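Local structure of insect group II chitinase (Ostrinia furnacalis, 5Y2A) at residues D321-R326 and P378-E383; Y178-L183 and I232-D237; E1-V6 and H368-K373. The protein probably hydrolyses the beta-1,4 links of chitin, as a family 18 glycoside hydrolase of the insect group II chitinases. All coordinates share one frame; numbering follows the deposited sequence.

Interaction 1: residues D321-R326 and P378-E383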
loop_
_atom_site.group_PDB
_atom_site.type_symbol
_atom_site.label_atom_id
_atom_site.label_comp_id
_atom_site.label_asym_id
_atom_site.label_seq_id
_atom_site.Cartn_x
_atom_site.Cartn_y
_atom_site.Cartn_z
ATOM N N ASP A 321 -14.859 -3.284 20.090
ATOM C CA ASP A 321 -14.283 -3.085 21.406
ATOM C C ASP A 321 -14.485 -4.350 22.237
ATOM O O ASP A 321 -14.945 -5.381 21.734
ATOM C CB ASP A 321 -14.898 -1.849 22.082
ATOM C CG ASP A 321 -16.347 -2.065 22.523
ATOM O OD1 ASP A 321 -17.057 -2.910 21.939
ATOM O OD2 ASP A 321 -16.787 -1.361 23.454
ATOM N N ASP A 322 -14.150 -4.264 23.530
ATOM C CA ASP A 322 -14.315 -5.398 24.438
ATOM C C ASP A 322 -15.731 -5.946 24.420
ATOM O O ASP A 322 -15.933 -7.164 24.407
ATOM C CB ASP A 322 -13.944 -4.986 25.862
ATOM C CG ASP A 322 -12.632 -5.555 26.299
ATOM O OD1 ASP A 322 -12.148 -6.469 25.605
ATOM O OD2 ASP A 322 -12.088 -5.109 27.331
ATOM N N PHE A 323 -16.732 -5.061 24.412
ATOM C CA PHE A 323 -18.115 -5.516 24.497
ATOM C C PHE A 323 -18.531 -6.274 23.245
ATOM O O PHE A 323 -19.242 -7.279 23.334
ATOM C CB PHE A 323 -19.046 -4.330 24.745
ATOM C CG PHE A 323 -18.936 -3.768 26.126
ATOM C CD1 PHE A 323 -19.598 -4.366 27.186
ATOM C CD2 PHE A 323 -18.143 -2.658 26.373
ATOM C CE1 PHE A 323 -19.486 -3.856 28.466
ATOM C CE2 PHE A 323 -18.027 -2.144 27.650
ATOM C CZ PHE A 323 -18.704 -2.745 28.700
ATOM N N MET A 324 -18.115 -5.809 22.067
ATOM C CA MET A 324 -18.495 -6.541 20.865
ATOM C C MET A 324 -17.670 -7.810 20.697
ATOM O O MET A 324 -18.197 -8.823 20.216
ATOM C CB MET A 324 -18.381 -5.659 19.620
ATOM C CG MET A 324 -18.893 -6.355 18.353
ATOM S SD MET A 324 -20.580 -7.002 18.524
ATOM C CE MET A 324 -21.553 -5.559 18.070
ATOM N N ALA A 325 -16.392 -7.785 21.092
ATOM C CA ALA A 325 -15.606 -9.017 21.113
ATOM C C ALA A 325 -16.244 -10.050 22.035
ATOM O O ALA A 325 -16.339 -11.232 21.683
ATOM C CB ALA A 325 -14.166 -8.723 21.543
ATOM N N ARG A 326 -16.713 -9.617 23.209
ATOM C CA ARG A 326 -17.420 -10.530 24.103
ATOM C C ARG A 326 -18.682 -11.068 23.446
ATOM O O ARG A 326 -18.932 -12.280 23.451
ATOM C CB ARG A 326 -17.778 -9.823 25.410
ATOM C CG ARG A 326 -18.413 -10.748 26.454
ATOM C CD ARG A 326 -18.840 -9.975 27.699
ATOM N NE ARG A 326 -19.977 -9.098 27.425
ATOM C CZ ARG A 326 -20.489 -8.231 28.296
ATOM N NH1 ARG A 326 -19.966 -8.114 29.510
ATOM N NH2 ARG A 326 -21.528 -7.482 27.955
ATOM N N PRO A 378 -15.404 -6.218 30.668
ATOM C CA PRO A 378 -15.005 -5.438 29.495
ATOM C C PRO A 378 -14.768 -3.998 29.901
ATOM O O PRO A 378 -15.492 -3.443 30.731
ATOM C CB PRO A 378 -16.212 -5.569 28.555
ATOM C CG PRO A 378 -16.881 -6.843 29.000
ATOM C CD PRO A 378 -16.762 -6.760 30.501
ATOM N N CYS A 379 -13.743 -3.393 29.315
ATOM C CA CYS A 379 -13.408 -2.017 29.637
ATOM C C CYS A 379 -14.156 -1.059 28.722
ATOM O O CYS A 379 -14.394 -1.344 27.545
ATOM C CB CYS A 379 -11.907 -1.777 29.527
ATOM S SG CYS A 379 -10.956 -2.800 30.651
ATOM N N ILE A 380 -14.527 0.083 29.284
ATOM C CA ILE A 380 -15.296 1.088 28.581
ATOM C C ILE A 380 -14.313 2.139 28.079
ATOM O O ILE A 380 -13.662 2.829 28.867
ATOM C CB ILE A 380 -16.376 1.682 29.486
ATOM C CG1 ILE A 380 -17.277 0.552 30.006
ATOM C CG2 ILE A 380 -17.201 2.711 28.746
ATOM C CD1 ILE A 380 -17.220 0.327 31.507
ATOM N N LEU A 381 -14.179 2.213 26.755
ATOM C CA LEU A 381 -13.212 3.096 26.122
ATOM C C LEU A 381 -13.385 4.551 26.560
ATOM O O LEU A 381 -12.413 5.240 26.895
ATOM C CB LEU A 381 -13.360 2.988 24.614
ATOM C CG LEU A 381 -12.499 1.955 23.922
ATOM C CD1 LEU A 381 -12.544 2.254 22.444
ATOM C CD2 LEU A 381 -11.110 2.092 24.471
ATOM N N HIS A 382 -14.579 4.975 26.565
ATOM C CA HIS A 382 -15.010 6.287 26.847
ATOM C C HIS A 382 -14.629 6.720 28.254
ATOM O O HIS A 382 -14.416 7.856 28.461
ATOM C CB HIS A 382 -16.534 6.447 26.563
ATOM C CG HIS A 382 -17.201 5.305 25.830
ATOM N ND1 HIS A 382 -18.457 5.438 25.317
ATOM C CD2 HIS A 382 -16.849 4.022 25.599
ATOM C CE1 HIS A 382 -18.840 4.316 24.770
ATOM N NE2 HIS A 382 -17.873 3.433 24.927
ATOM N N GLU A 383 -14.548 5.799 29.185
ATOM C CA GLU A 383 -14.258 6.055 30.583
ATOM C C GLU A 383 -12.800 6.491 30.720
ATOM O O GLU A 383 -11.898 5.791 30.254
ATOM C CB GLU A 383 -14.511 4.795 31.415
ATOM C CG GLU A 383 -15.796 4.809 32.230
ATOM C CD GLU A 383 -15.978 3.524 33.009
ATOM O OE1 GLU A 383 -14.957 2.904 33.368
ATOM O OE2 GLU A 383 -17.134 3.136 33.269
HETATM O O HOH W 1 -15.361 -0.183 25.237
HETATM O O HOH W 2 -12.882 -2.097 24.853
#
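F323 holds CG anti to its carbonyl carbon (chi1 -72°), and R326 runs extended from CG anti to the backbone N until it bends at chi3. Both side chains thus meet P378 from one turn of helix 322-334. P378 CB lies over the centre of one face of the F323 ring, 3.7 Å from the centroid and 10° off the ring normal, a CH-pi contact. I380 CG1 sits at the edge of the same ring, 3.7 Å from F323 CE2. P378 CG touches R326 NH1 at 3.4 Å. An alanine in place of F323 would probably loosen the C-terminal tail here, since both P378 CB and I380 CG1 would lose their aromatic partner.

D322 supplies the direct polar link. C379 N donates to D322 OD2 at 3.1 Å, nearly straight at 174°, on the anti lone pair. The other oxygen, OD1, bonds to T365 of helix 361-371. C379 is tied by a disulfide to C357. D321 caps the helix: its OD1 accepts from M324 N. Its OD2 pairs with R300 and accepts a hydrogen bond from a water that also donates to C379 O and accepts from L381 N. A second water joins D322 N to C379 O. Two carboxylates thus serve the tail at the helix start, D322 directly and D321 through water; the helix N-terminus and R300 would both tend to keep D321 ionised.

Interaction 2: residues Y178-L183 and I232-D237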
loop_
_atom_site.group_PDB
_atom_site.type_symbol
_atom_site.label_atom_id
_atom_site.label_comp_id
_atom_site.label_asym_id
_atom_site.label_seq_id
_atom_site.Cartn_x
_atom_site.Cartn_y
_atom_site.Cartn_z
ATOM N N TYR A 178 -16.583 -21.555 -3.228
ATOM C CA TYR A 178 -16.512 -22.648 -2.265
ATOM C C TYR A 178 -17.540 -23.738 -2.538
ATOM O O TYR A 178 -18.737 -23.461 -2.672
ATOM C CB TYR A 178 -16.688 -22.115 -0.840
ATOM C CG TYR A 178 -15.680 -21.048 -0.472
ATOM C CD1 TYR A 178 -14.315 -21.290 -0.591
ATOM C CD2 TYR A 178 -16.090 -19.812 -0.003
ATOM C CE1 TYR A 178 -13.383 -20.316 -0.256
ATOM C CE2 TYR A 178 -15.165 -18.830 0.333
ATOM C CZ TYR A 178 -13.814 -19.095 0.205
ATOM O OH TYR A 178 -12.895 -18.122 0.541
ATOM N N ASN A 179 -17.053 -24.973 -2.612
ATOM C CA ASN A 179 -17.861 -26.175 -2.425
ATOM C C ASN A 179 -17.973 -26.361 -0.918
ATOM O O ASN A 179 -17.157 -27.039 -0.293
ATOM C CB ASN A 179 -17.210 -27.375 -3.103
ATOM C CG ASN A 179 -18.039 -28.651 -2.983
ATOM O OD1 ASN A 179 -18.813 -28.827 -2.042
ATOM N ND2 ASN A 179 -17.871 -29.550 -3.947
ATOM N N VAL A 180 -18.996 -25.739 -0.331
ATOM C CA VAL A 180 -19.078 -25.666 1.129
ATOM C C VAL A 180 -19.154 -27.042 1.782
ATOM O O VAL A 180 -18.416 -27.279 2.750
ATOM C CB VAL A 180 -20.233 -24.739 1.546
ATOM C CG1 VAL A 180 -20.463 -24.822 3.049
ATOM C CG2 VAL A 180 -19.931 -23.303 1.116
ATOM N N PRO A 181 -20.000 -27.981 1.325
ATOM C CA PRO A 181 -20.028 -29.299 1.990
ATOM C C PRO A 181 -18.692 -30.026 1.968
ATOM O O PRO A 181 -18.315 -30.652 2.967
ATOM C CB PRO A 181 -21.106 -30.062 1.203
ATOM C CG PRO A 181 -21.977 -29.005 0.636
ATOM C CD PRO A 181 -21.046 -27.880 0.290
ATOM N N ALA A 182 -17.967 -29.966 0.850
ATOM C CA ALA A 182 -16.683 -30.655 0.764
ATOM C C ALA A 182 -15.650 -30.022 1.685
ATOM O O ALA A 182 -14.863 -30.729 2.325
ATOM C CB ALA A 182 -16.181 -30.659 -0.680
ATOM N N LEU A 183 -15.626 -28.687 1.752
ATOM C CA LEU A 183 -14.666 -28.006 2.616
ATOM C C LEU A 183 -14.951 -28.296 4.085
ATOM O O LEU A 183 -14.031 -28.580 4.860
ATOM C CB LEU A 183 -14.687 -26.503 2.336
ATOM C CG LEU A 183 -14.239 -26.163 0.913
ATOM C CD1 LEU A 183 -14.363 -24.675 0.620
ATOM C CD2 LEU A 183 -12.803 -26.644 0.680
ATOM N N ILE A 232 -23.803 -22.133 7.246
ATOM C CA ILE A 232 -24.555 -23.266 7.782
ATOM C C ILE A 232 -25.571 -23.758 6.756
ATOM O O ILE A 232 -25.670 -24.959 6.478
ATOM C CB ILE A 232 -25.242 -22.880 9.105
ATOM C CG1 ILE A 232 -24.205 -22.528 10.174
ATOM C CG2 ILE A 232 -26.156 -24.012 9.581
ATOM C CD1 ILE A 232 -24.811 -21.983 11.463
ATOM N N ASN A 233 -26.334 -22.832 6.174
ATOM C CA ASN A 233 -27.344 -23.199 5.188
ATOM C C ASN A 233 -26.736 -23.756 3.912
ATOM O O ASN A 233 -27.417 -24.489 3.189
ATOM C CB ASN A 233 -28.220 -21.996 4.866
ATOM C CG ASN A 233 -29.036 -21.552 6.052
ATOM O OD1 ASN A 233 -29.245 -22.320 6.988
ATOM N ND2 ASN A 233 -29.504 -20.311 6.023
ATOM N N LYS A 234 -25.489 -23.407 3.603
ATOM C CA LYS A 234 -24.793 -24.000 2.471
ATOM C C LYS A 234 -24.238 -25.384 2.780
ATOM O O LYS A 234 -23.643 -26.002 1.892
ATOM C CB LYS A 234 -23.661 -23.086 1.994
ATOM C CG LYS A 234 -24.146 -21.836 1.292
ATOM C CD LYS A 234 -24.370 -22.108 -0.178
ATOM C CE LYS A 234 -23.589 -21.148 -1.042
ATOM N NZ LYS A 234 -23.445 -21.665 -2.429
ATOM N N GLY A 235 -24.402 -25.878 4.004
ATOM C CA GLY A 235 -24.001 -27.227 4.339
ATOM C C GLY A 235 -22.831 -27.359 5.289
ATOM O O GLY A 235 -22.326 -28.474 5.461
ATOM N N ALA A 236 -22.372 -26.270 5.900
ATOM C CA ALA A 236 -21.227 -26.334 6.797
ATOM C C ALA A 236 -21.615 -26.924 8.150
ATOM O O ALA A 236 -22.680 -26.620 8.694
ATOM C CB ALA A 236 -20.628 -24.939 6.999
ATOM N N ASP A 237 -20.733 -27.771 8.679
ATOM C CA ASP A 237 -20.805 -28.256 10.056
ATOM C C ASP A 237 -20.590 -27.095 11.026
ATOM O O ASP A 237 -19.553 -26.428 10.963
ATOM C CB ASP A 237 -19.737 -29.337 10.249
ATOM C CG ASP A 237 -19.700 -29.915 11.659
ATOM O OD1 ASP A 237 -20.445 -29.453 12.547
ATOM O OD2 ASP A 237 -18.885 -30.836 11.885
HETATM O O HOH W 3 -20.965 -21.886 -2.643
#
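V180 lays its CG1 methyl against the turn K234-A236 that follows helix 224-233. This methyl is anti to the backbone N (chi1 171°). It lies 3.6 Å from K234 O and 4.0 Å from A236 CB. The second methyl, CG2, packs on K234 CB at 3.8 Å, so both branches of the valine are used. The two side chains cross at about a right angle. P181 adds its ring alongside, with CD 3.6 Å from K234 O.

No direct hydrogen bond joins the segments. A water does: it donates to Y178 O and accepts from K234 NZ, 2.5 Å away. K234 bends at chi2 and chi3 on its way there. Its ammonium also forms a long, weak ion pair with D175. D237 N hydrogen-bonds directly to S184 OG. A236 CB also touches L241 of strand 241-254.

N179 is the N-cap of helix 180-186, and its OD1 accepts from A182 N at 3.2 Å, from above the carbonyl plane. G235 has positive phi (112°). A side chain here would jam against the preceding carbonyl O and crowd P181 CG. The arrangement pairs an N-capped helix start with a Schellman motif at a helix end, on the outer helical layer of the family 18 TIM barrel.

Interaction 3: residues E1-V6 and H368-K373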
loop_
_atom_site.group_PDB
_atom_site.type_symbol
_atom_site.label_atom_id
_atom_site.label_comp_id
_atom_site.label_asym_id
_atom_site.label_seq_id
_atom_site.Cartn_x
_atom_site.Cartn_y
_atom_site.Cartn_z
ATOM N N GLU A 1 -11.161 -28.500 25.014
ATOM C CA GLU A 1 -10.981 -28.354 23.575
ATOM C C GLU A 1 -12.347 -28.265 22.878
ATOM O O GLU A 1 -12.487 -28.474 21.671
ATOM C CB GLU A 1 -10.102 -29.504 23.043
ATOM C CG GLU A 1 -10.823 -30.692 22.428
ATOM C CD GLU A 1 -9.871 -31.800 22.014
ATOM O OE1 GLU A 1 -9.820 -32.105 20.802
ATOM O OE2 GLU A 1 -9.184 -32.369 22.891
ATOM N N ARG A 2 -13.393 -27.875 23.640
ATOM C CA ARG A 2 -14.728 -27.652 23.034
ATOM C C ARG A 2 -14.741 -26.473 22.054
ATOM O O ARG A 2 -15.304 -26.581 21.044
ATOM C CB ARG A 2 -15.861 -27.393 24.028
ATOM C CG ARG A 2 -17.259 -27.369 23.439
ATOM C CD ARG A 2 -18.320 -27.010 24.509
ATOM N NE ARG A 2 -19.692 -27.320 24.156
ATOM C CZ ARG A 2 -20.727 -26.498 24.296
ATOM N NH1 ARG A 2 -20.550 -25.291 24.774
ATOM N NH2 ARG A 2 -21.944 -26.864 23.944
ATOM N N PHE A 3 -14.120 -25.371 22.417
ATOM C CA PHE A 3 -14.082 -24.209 21.534
ATOM C C PHE A 3 -12.637 -23.852 21.227
ATOM O O PHE A 3 -11.775 -23.903 22.107
ATOM C CB PHE A 3 -14.803 -22.991 22.140
ATOM C CG PHE A 3 -16.291 -23.178 22.293
ATOM C CD1 PHE A 3 -17.114 -23.219 21.179
ATOM C CD2 PHE A 3 -16.860 -23.324 23.549
ATOM C CE1 PHE A 3 -18.478 -23.400 21.310
ATOM C CE2 PHE A 3 -18.227 -23.509 23.689
ATOM C CZ PHE A 3 -19.035 -23.546 22.571
ATOM N N LYS A 4 -12.376 -23.498 19.973
ATOM C CA LYS A 4 -11.048 -23.074 19.564
ATOM C C LYS A 4 -10.905 -21.559 19.667
ATOM O O LYS A 4 -11.872 -20.810 19.510
ATOM C CB LYS A 4 -10.759 -23.520 18.126
ATOM C CG LYS A 4 -10.852 -25.023 17.899
ATOM C CD LYS A 4 -10.546 -25.375 16.435
ATOM C CE LYS A 4 -10.437 -26.885 16.231
ATOM N NZ LYS A 4 -11.706 -27.587 16.574
ATOM N N VAL A 5 -9.685 -21.110 19.958
ATOM C CA VAL A 5 -9.315 -19.705 19.806
ATOM C C VAL A 5 -8.123 -19.704 18.859
ATOM O O VAL A 5 -7.004 -20.065 19.245
ATOM C CB VAL A 5 -8.996 -19.019 21.136
ATOM C CG1 VAL A 5 -8.599 -17.557 20.896
ATOM C CG2 VAL A 5 -10.199 -19.086 22.070
ATOM N N VAL A 6 -8.368 -19.341 17.607
ATOM C CA VAL A 6 -7.376 -19.423 16.542
ATOM C C VAL A 6 -6.728 -18.050 16.413
ATOM O O VAL A 6 -7.394 -17.076 16.047
ATOM C CB VAL A 6 -8.020 -19.872 15.221
ATOM C CG1 VAL A 6 -6.997 -19.886 14.084
ATOM C CG2 VAL A 6 -8.662 -21.249 15.389
ATOM N N HIS A 368 -12.020 -15.625 27.882
ATOM C CA HIS A 368 -12.949 -15.654 29.005
ATOM C C HIS A 368 -14.250 -16.357 28.627
ATOM O O HIS A 368 -14.711 -17.264 29.331
ATOM C CB HIS A 368 -13.197 -14.214 29.463
ATOM C CG HIS A 368 -14.302 -14.062 30.459
ATOM N ND1 HIS A 368 -14.281 -14.665 31.697
ATOM C CD2 HIS A 368 -15.452 -13.349 30.405
ATOM C CE1 HIS A 368 -15.379 -14.343 32.356
ATOM N NE2 HIS A 368 -16.105 -13.544 31.596
ATOM N N VAL A 369 -14.833 -15.977 27.488
ATOM C CA VAL A 369 -16.119 -16.532 27.073
ATOM C C VAL A 369 -15.975 -17.989 26.645
ATOM O O VAL A 369 -16.780 -18.850 27.023
ATOM C CB VAL A 369 -16.724 -15.684 25.939
ATOM C CG1 VAL A 369 -17.966 -16.364 25.382
ATOM C CG2 VAL A 369 -17.038 -14.277 26.433
ATOM N N LEU A 370 -14.980 -18.279 25.810
ATOM C CA LEU A 370 -14.911 -19.572 25.143
ATOM C C LEU A 370 -14.176 -20.632 25.948
ATOM O O LEU A 370 -14.434 -21.827 25.760
ATOM C CB LEU A 370 -14.233 -19.426 23.778
ATOM C CG LEU A 370 -14.995 -18.572 22.768
ATOM C CD1 LEU A 370 -14.244 -18.576 21.449
ATOM C CD2 LEU A 370 -16.418 -19.099 22.598
ATOM N N ARG A 371 -13.250 -20.231 26.817
ATOM C CA ARG A 371 -12.421 -21.181 27.542
ATOM C C ARG A 371 -12.485 -20.982 29.051
ATOM O O ARG A 371 -11.720 -21.624 29.781
ATOM C CB ARG A 371 -10.974 -21.101 27.040
ATOM C CG ARG A 371 -10.861 -21.418 25.546
ATOM C CD ARG A 371 -9.473 -21.162 25.019
ATOM N NE ARG A 371 -8.504 -22.149 25.487
ATOM C CZ ARG A 371 -7.196 -21.923 25.572
ATOM N NH1 ARG A 371 -6.702 -20.737 25.240
ATOM N NH2 ARG A 371 -6.382 -22.880 25.996
ATOM N N GLY A 372 -13.385 -20.126 29.536
ATOM C CA GLY A 372 -13.584 -19.973 30.965
ATOM C C GLY A 372 -12.450 -19.323 31.718
ATOM O O GLY A 372 -12.381 -19.452 32.943
ATOM N N LYS A 373 -11.546 -18.644 31.025
ATOM C CA LYS A 373 -10.478 -17.920 31.703
ATOM C C LYS A 373 -11.094 -16.814 32.549
ATOM O O LYS A 373 -11.853 -15.987 32.036
ATOM C CB LYS A 373 -9.520 -17.322 30.674
ATOM C CG LYS A 373 -8.935 -18.323 29.678
ATOM C CD LYS A 373 -7.888 -19.259 30.253
ATOM C CE LYS A 373 -7.299 -20.106 29.129
ATOM N NZ LYS A 373 -6.283 -21.091 29.593
HETATM O O HOH W 4 -13.627 -24.502 25.166
#
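L370 fills the centre of this contact, with CG anti to its carbonyl carbon (chi1 -65°). Its two methyls part to different partners. CD2 lies over one face of the F3 ring, offset toward the rim, 4.1 Å from F3 CG. CD1 reaches further along the strand, 3.8 Å from K4 O and 4.1 Å from V5 CG2. The two CB atoms of F3 and L370 also meet, at 4.0 Å. F3 is thus held between two residues, because R2 CG lies over the opposite face of its ring. V5 CG2 also takes the aliphatic part of R371, with CD at 3.7 Å.

The only polar link between the segments is a water. It accepts from F3 N and donates to L370 O, which lies 3.6 Å from F3 CD2.

In the family 18 TIM barrel, strand 4-10 is a parallel barrel strand between strands 34-42 and 339-343. Helix 361-371 lies outside it, near the chain end, so the contact joins the N-terminal strand to a helix of the C-terminal region. K4 and V6 bond by backbone to S340, and V5 bonds to H34.

Further out, R371 bends at chi3 (72°), and its NH1 bonds to N367 and weakly to E30 O. K373 CE lies over the centre of one face of that guanidinium. G372, with positive phi, is where the chain leaves helical geometry. H368 ND1 then donates to K373 O at 2.8 Å, in its ring plane. V5 also touches L363 and N367, while V369 packs on helix 322-334.

How the interactions relate
Interaction 3 is buried, interaction 2 partly buried and interaction 1 at the surface. Interactions 1 and 3 touch: R326 CG meets V369 CG2 at 3.8 Å, where helices 322-334 and 361-371 pack. Their segments alternate along the chain; the C-terminal region meets both the first strand and helix 322-334. Interaction 2 stands apart, its centre about 33 Å from that of interaction 1 and 24 Å from that of interaction 3. The chemistry follows the place. Interaction 1 combines a direct carboxylate bond, two waters and an aromatic face. Interactions 2 and 3 are mainly apolar, each with one bridging water and no direct hydrogen bond.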